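Local structure of SusD family protein (Bacteroides uniformis, 7KV1) at residues I73-M78 with W95-Y101; G335-L341 with Q372-L378. The protein probably binds beta-glucans at the cell surface of a human gut Bacteroides, as a SusD-family surface glycan-binding protein probably helping to capture them for uptake. All blocks are in the same frame, centred on the assembly; numbering follows the deposited sequence.

Contact 1 of 2, residues I73-M78 with W95-Y101; sequences IDGEIM and WHMLFNY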
# COMPACT_ATOMS: atom_id res chain seq x y z
N ILE A 73 6.60 -4.08 1.80
CA ILE A 73 7.04 -5.29 2.54
C ILE A 73 5.91 -5.66 3.51
O ILE A 73 5.49 -6.82 3.52
CB ILE A 73 8.41 -5.11 3.24
CG1 ILE A 73 9.54 -4.93 2.22
CG2 ILE A 73 8.67 -6.27 4.17
CD1 ILE A 73 10.86 -4.53 2.83
N ASP A 74 5.43 -4.69 4.29
CA ASP A 74 4.40 -4.94 5.34
C ASP A 74 3.14 -5.50 4.66
O ASP A 74 2.52 -6.45 5.22
CB ASP A 74 4.13 -3.68 6.15
CG ASP A 74 5.31 -3.17 6.99
OD1 ASP A 74 6.34 -3.90 7.10
OD2 ASP A 74 5.18 -2.07 7.53
N GLY A 75 2.79 -4.98 3.47
CA GLY A 75 1.60 -5.42 2.73
C GLY A 75 1.80 -6.73 1.98
O GLY A 75 0.80 -7.29 1.49
N GLU A 76 3.03 -7.24 1.88
CA GLU A 76 3.30 -8.43 1.03
C GLU A 76 3.58 -9.65 1.92
O GLU A 76 3.17 -10.76 1.54
CB GLU A 76 4.44 -8.16 0.05
CG GLU A 76 4.12 -7.17 -1.05
CD GLU A 76 3.40 -7.75 -2.25
OE1 GLU A 76 3.15 -8.97 -2.27
OE2 GLU A 76 3.03 -6.97 -3.13
N ILE A 77 4.26 -9.49 3.04
CA ILE A 77 4.82 -10.66 3.78
C ILE A 77 3.73 -11.62 4.24
O ILE A 77 4.05 -12.80 4.40
CB ILE A 77 5.77 -10.27 4.93
CG1 ILE A 77 5.14 -9.30 5.94
CG2 ILE A 77 7.08 -9.73 4.35
CD1 ILE A 77 5.98 -9.12 7.22
N MET A 78 2.50 -11.18 4.46
CA MET A 78 1.45 -12.09 4.98
C MET A 78 0.71 -12.74 3.80
O MET A 78 -0.08 -13.66 4.04
CB MET A 78 0.51 -11.35 5.94
CG MET A 78 1.26 -10.97 7.20
SD MET A 78 0.27 -10.09 8.40
CE MET A 78 0.26 -8.43 7.71
N TRP A 95 8.98 -10.14 11.00
CA TRP A 95 8.47 -10.37 9.62
C TRP A 95 8.28 -11.87 9.38
O TRP A 95 7.20 -12.26 8.85
CB TRP A 95 9.36 -9.78 8.55
CG TRP A 95 9.45 -8.29 8.52
CD1 TRP A 95 8.74 -7.37 9.24
CD2 TRP A 95 10.39 -7.55 7.73
NE1 TRP A 95 9.15 -6.10 8.92
CE2 TRP A 95 10.14 -6.18 7.97
CE3 TRP A 95 11.36 -7.91 6.79
CZ2 TRP A 95 10.90 -5.18 7.36
CZ3 TRP A 95 12.10 -6.92 6.18
CH2 TRP A 95 11.85 -5.57 6.44
N HIS A 96 9.25 -12.71 9.77
CA HIS A 96 9.14 -14.18 9.61
C HIS A 96 7.91 -14.68 10.38
O HIS A 96 7.20 -15.55 9.87
CB HIS A 96 10.41 -14.90 10.03
CG HIS A 96 11.52 -14.69 9.06
ND1 HIS A 96 11.62 -15.41 7.89
CD2 HIS A 96 12.52 -13.80 9.02
CE1 HIS A 96 12.66 -15.01 7.20
NE2 HIS A 96 13.22 -14.01 7.85
N MET A 97 7.68 -14.18 11.58
CA MET A 97 6.57 -14.68 12.43
C MET A 97 5.20 -14.21 11.86
O MET A 97 4.26 -15.00 11.92
CB MET A 97 6.79 -14.25 13.88
CG MET A 97 7.95 -15.04 14.50
SD MET A 97 8.38 -14.54 16.16
CE MET A 97 7.04 -15.31 17.06
N LEU A 98 5.09 -12.99 11.35
CA LEU A 98 3.87 -12.46 10.69
C LEU A 98 3.58 -13.33 9.47
O LEU A 98 2.42 -13.71 9.27
CB LEU A 98 4.11 -11.00 10.30
CG LEU A 98 4.06 -10.04 11.50
CD1 LEU A 98 4.81 -8.76 11.22
CD2 LEU A 98 2.61 -9.75 11.88
N PHE A 99 4.61 -13.64 8.70
CA PHE A 99 4.51 -14.44 7.46
C PHE A 99 3.87 -15.79 7.78
O PHE A 99 3.08 -16.30 6.96
CB PHE A 99 5.89 -14.59 6.82
CG PHE A 99 6.00 -15.73 5.84
CD1 PHE A 99 6.30 -17.00 6.31
CD2 PHE A 99 5.77 -15.56 4.50
CE1 PHE A 99 6.41 -18.06 5.44
CE2 PHE A 99 5.85 -16.64 3.62
CZ PHE A 99 6.19 -17.87 4.10
N ASN A 100 4.19 -16.35 8.94
CA ASN A 100 3.70 -17.69 9.34
C ASN A 100 2.50 -17.61 10.31
O ASN A 100 2.19 -18.67 10.91
CB ASN A 100 4.84 -18.49 9.94
CG ASN A 100 4.57 -19.97 9.83
OD1 ASN A 100 3.84 -20.41 8.93
ND2 ASN A 100 5.06 -20.70 10.81
N TYR A 101 1.89 -16.43 10.50
CA TYR A 101 0.67 -16.26 11.35
C TYR A 101 0.95 -16.68 12.78
O TYR A 101 0.04 -17.23 13.45
CB TYR A 101 -0.52 -17.03 10.75
CG TYR A 101 -0.62 -16.78 9.27
CD1 TYR A 101 -0.58 -15.49 8.75
CD2 TYR A 101 -0.61 -17.83 8.37
CE1 TYR A 101 -0.60 -15.25 7.39
CE2 TYR A 101 -0.64 -17.59 7.01
CZ TYR A 101 -0.64 -16.30 6.51
OH TYR A 101 -0.58 -16.14 5.15
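I77 fills the space between the two segments: its CD1 lies 3.7 Å from W95 CB and 4.1 Å from L98 CB. Beside it, I73 packs on the indole in a CH-pi contact, CG2 standing 3.8 Å from the centroid of the six-membered ring of W95 and almost on its normal, while I73 CD1 reaches W95 CH2 at 3.9 Å. On the other side of I77, M78 lays SD 4.2 Å from L98 CD2. Polar contacts gather where helix 93-99 ends in a Schellman motif with Y101, at positive phi, as its C-prime residue. The I77 carbonyl accepts a CA-H...O contact from F99 (CA to O 3.5 Å) and meets the F99 ring edge at CD2, 3.3 Å from I77 O. Y101 OH donates to M78 O at 2.8 Å. Such chemistry, apolar side chains in the middle and one hydroxyl on a main-chain carbonyl, implies a buried, mainly apolar seam in the protein's starch-binding-associated N-terminal part, its single hydrogen bond holding the chain at M78.

Contact 2 of 2, residues G335-L341 with Q372-L378; sequences GFMPMRL and QDTHIWL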
# COMPACT_ATOMS: atom_id res chain seq x y z
N GLY A 335 18.77 -9.02 0.91
CA GLY A 335 18.18 -10.32 0.53
C GLY A 335 16.82 -10.55 1.16
O GLY A 335 16.43 -11.71 1.24
N PHE A 336 16.09 -9.51 1.55
CA PHE A 336 14.66 -9.64 1.91
C PHE A 336 13.79 -9.69 0.65
O PHE A 336 14.23 -9.24 -0.41
CB PHE A 336 14.20 -8.52 2.82
CG PHE A 336 14.84 -8.59 4.17
CD1 PHE A 336 14.40 -9.50 5.10
CD2 PHE A 336 15.89 -7.74 4.49
CE1 PHE A 336 14.98 -9.55 6.36
CE2 PHE A 336 16.50 -7.82 5.73
CZ PHE A 336 16.04 -8.73 6.66
N MET A 337 12.58 -10.26 0.79
CA MET A 337 11.57 -10.37 -0.30
C MET A 337 12.15 -11.06 -1.53
O MET A 337 11.95 -10.58 -2.64
CB MET A 337 11.05 -9.00 -0.69
CG MET A 337 10.39 -8.27 0.47
SD MET A 337 8.62 -8.61 0.54
CE MET A 337 8.06 -7.52 -0.76
N PRO A 338 12.81 -12.25 -1.40
CA PRO A 338 12.98 -13.11 -2.55
C PRO A 338 11.59 -13.32 -3.16
O PRO A 338 10.62 -13.63 -2.40
CB PRO A 338 13.51 -14.45 -2.04
CG PRO A 338 13.87 -14.22 -0.60
CD PRO A 338 13.36 -12.85 -0.18
N MET A 339 11.50 -13.17 -4.47
CA MET A 339 10.25 -13.46 -5.20
C MET A 339 10.08 -14.98 -5.36
O MET A 339 11.02 -15.67 -5.86
CB MET A 339 10.21 -12.80 -6.58
CG MET A 339 8.81 -12.92 -7.17
SD MET A 339 8.67 -12.02 -8.67
CE MET A 339 8.75 -10.38 -7.97
N ARG A 340 8.88 -15.48 -5.07
CA ARG A 340 8.59 -16.94 -5.22
C ARG A 340 8.61 -17.30 -6.69
O ARG A 340 8.18 -16.47 -7.53
CB ARG A 340 7.26 -17.35 -4.59
CG ARG A 340 7.26 -17.11 -3.09
CD ARG A 340 5.90 -17.06 -2.42
NE ARG A 340 5.26 -18.35 -2.33
CZ ARG A 340 4.49 -18.74 -1.31
NH1 ARG A 340 4.31 -17.97 -0.23
NH2 ARG A 340 3.97 -19.94 -1.33
N LEU A 341 9.08 -18.51 -6.99
CA LEU A 341 9.09 -19.06 -8.37
C LEU A 341 7.66 -19.10 -8.91
O LEU A 341 7.44 -18.83 -10.09
CB LEU A 341 9.72 -20.46 -8.36
CG LEU A 341 9.81 -21.16 -9.73
CD1 LEU A 341 10.53 -20.29 -10.77
CD2 LEU A 341 10.52 -22.51 -9.60
N GLN A 372 16.03 -18.50 1.91
CA GLN A 372 14.86 -18.62 0.98
C GLN A 372 15.20 -18.01 -0.39
O GLN A 372 14.27 -17.64 -1.13
CB GLN A 372 13.60 -17.98 1.60
CG GLN A 372 13.25 -18.52 2.97
CD GLN A 372 12.13 -17.74 3.61
OE1 GLN A 372 12.26 -16.54 3.87
NE2 GLN A 372 11.04 -18.43 3.88
N ASP A 373 16.49 -17.91 -0.74
CA ASP A 373 16.94 -17.41 -2.06
C ASP A 373 16.23 -18.19 -3.20
O ASP A 373 16.08 -19.42 -3.10
CB ASP A 373 18.45 -17.56 -2.24
CG ASP A 373 18.91 -17.00 -3.57
OD1 ASP A 373 18.91 -15.76 -3.74
OD2 ASP A 373 19.18 -17.83 -4.45
N THR A 374 15.84 -17.49 -4.27
CA THR A 374 15.21 -18.08 -5.48
C THR A 374 15.96 -17.62 -6.73
O THR A 374 15.61 -18.12 -7.82
CB THR A 374 13.73 -17.67 -5.62
OG1 THR A 374 13.65 -16.25 -5.76
CG2 THR A 374 12.90 -18.12 -4.43
N HIS A 375 16.91 -16.68 -6.58
CA HIS A 375 17.56 -15.97 -7.72
C HIS A 375 16.52 -15.13 -8.46
O HIS A 375 16.81 -14.73 -9.62
CB HIS A 375 18.30 -16.94 -8.66
CG HIS A 375 19.76 -17.05 -8.36
ND1 HIS A 375 20.21 -17.30 -7.08
CD2 HIS A 375 20.86 -16.90 -9.14
CE1 HIS A 375 21.54 -17.30 -7.07
NE2 HIS A 375 21.96 -17.06 -8.32
N ILE A 376 15.36 -14.87 -7.84
CA ILE A 376 14.35 -13.92 -8.40
C ILE A 376 14.08 -12.85 -7.35
O ILE A 376 13.93 -13.23 -6.18
CB ILE A 376 13.04 -14.58 -8.84
CG1 ILE A 376 13.27 -15.87 -9.62
CG2 ILE A 376 12.18 -13.60 -9.61
CD1 ILE A 376 12.01 -16.63 -9.89
N TRP A 377 13.99 -11.61 -7.81
CA TRP A 377 13.79 -10.41 -6.97
C TRP A 377 12.76 -9.52 -7.63
O TRP A 377 12.44 -9.74 -8.82
CB TRP A 377 15.13 -9.70 -6.78
CG TRP A 377 16.21 -10.58 -6.23
CD1 TRP A 377 17.15 -11.28 -6.93
CD2 TRP A 377 16.40 -10.93 -4.85
NE1 TRP A 377 17.92 -12.04 -6.07
CE2 TRP A 377 17.50 -11.81 -4.79
CE3 TRP A 377 15.74 -10.59 -3.66
CZ2 TRP A 377 17.95 -12.35 -3.58
CZ3 TRP A 377 16.21 -11.11 -2.47
CH2 TRP A 377 17.29 -11.97 -2.43
N LEU A 378 12.29 -8.51 -6.90
CA LEU A 378 11.31 -7.53 -7.44
C LEU A 378 12.06 -6.51 -8.31
O LEU A 378 12.90 -5.75 -7.79
CB LEU A 378 10.57 -6.86 -6.27
CG LEU A 378 9.54 -5.79 -6.63
CD1 LEU A 378 8.39 -6.38 -7.41
CD2 LEU A 378 9.04 -5.09 -5.37
O HOH W 1 12.85 -8.38 -4.05
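An ST turn leading into the short strand 376-378 receives the loop 335-341, which has no regular secondary structure until its last residue. T374 OG1 accepts from I376 N at 3.0 Å, closing the turn, and donates to M339 O at 2.7 Å. M339 N in turn donates to I376 O at 3.0 Å, so both polar backbone atoms of M339 are engaged by the turn and the strand. A water extends this pairing: it donates to M337 O at 2.8 Å and accepts from L378 N at 2.9 Å. Strand 376-378 pairs antiparallel with strand 358-360 in a two-stranded sheet, a small beta element in a largely helical SusD-family protein, and C358 of that partner strand touches the side chains of M339 and I376. M339 lies along the strand, with CB 3.7 Å from I376 CG2 and CE 4.1 Å from L378 CD1; L341, in the first turn of helix 341-345, adds CD1 at 4.0 Å from I376 CD1. The W377 indole lies against the loop backbone: G335 CA comes within 3.5 Å of W377 CH2, the F336 carbonyl O meets the ring edge at CZ3 (3.4 Å), and P338 CD is 4.0 Å from CZ3. G335 has positive phi, a conformation that favours glycine. W377 NE1 is hydrogen-bonded to Y367. P338 CB also packs on Q372 O at 3.4 Å, while the Q372 side chain turns to G85 N.

How the contacts relate
Both contacts are buried, but contact 1 lies nearer the centre of the chain (about 14 Å, centre to centre, against about 20 Å) and all its touching residues are buried, whereas contact 2 reaches an exposed L341 at its margin. Contact 1 joins residues 73-78 to the C-terminal part of helix 93-99 in the N-terminal part of the chain; contact 2 fixes an irregular loop to a strand in the SusD-family part, and so relies more on backbone hydrogen bonding and a bridging water. The two meet directly: F336 packs edge-to-face on W95, its CD1 3.6 Å from W95 CZ3, and M337 CG lies 3.9 Å from I73 CG1, so loop 335-341 touches both helices of contact 1.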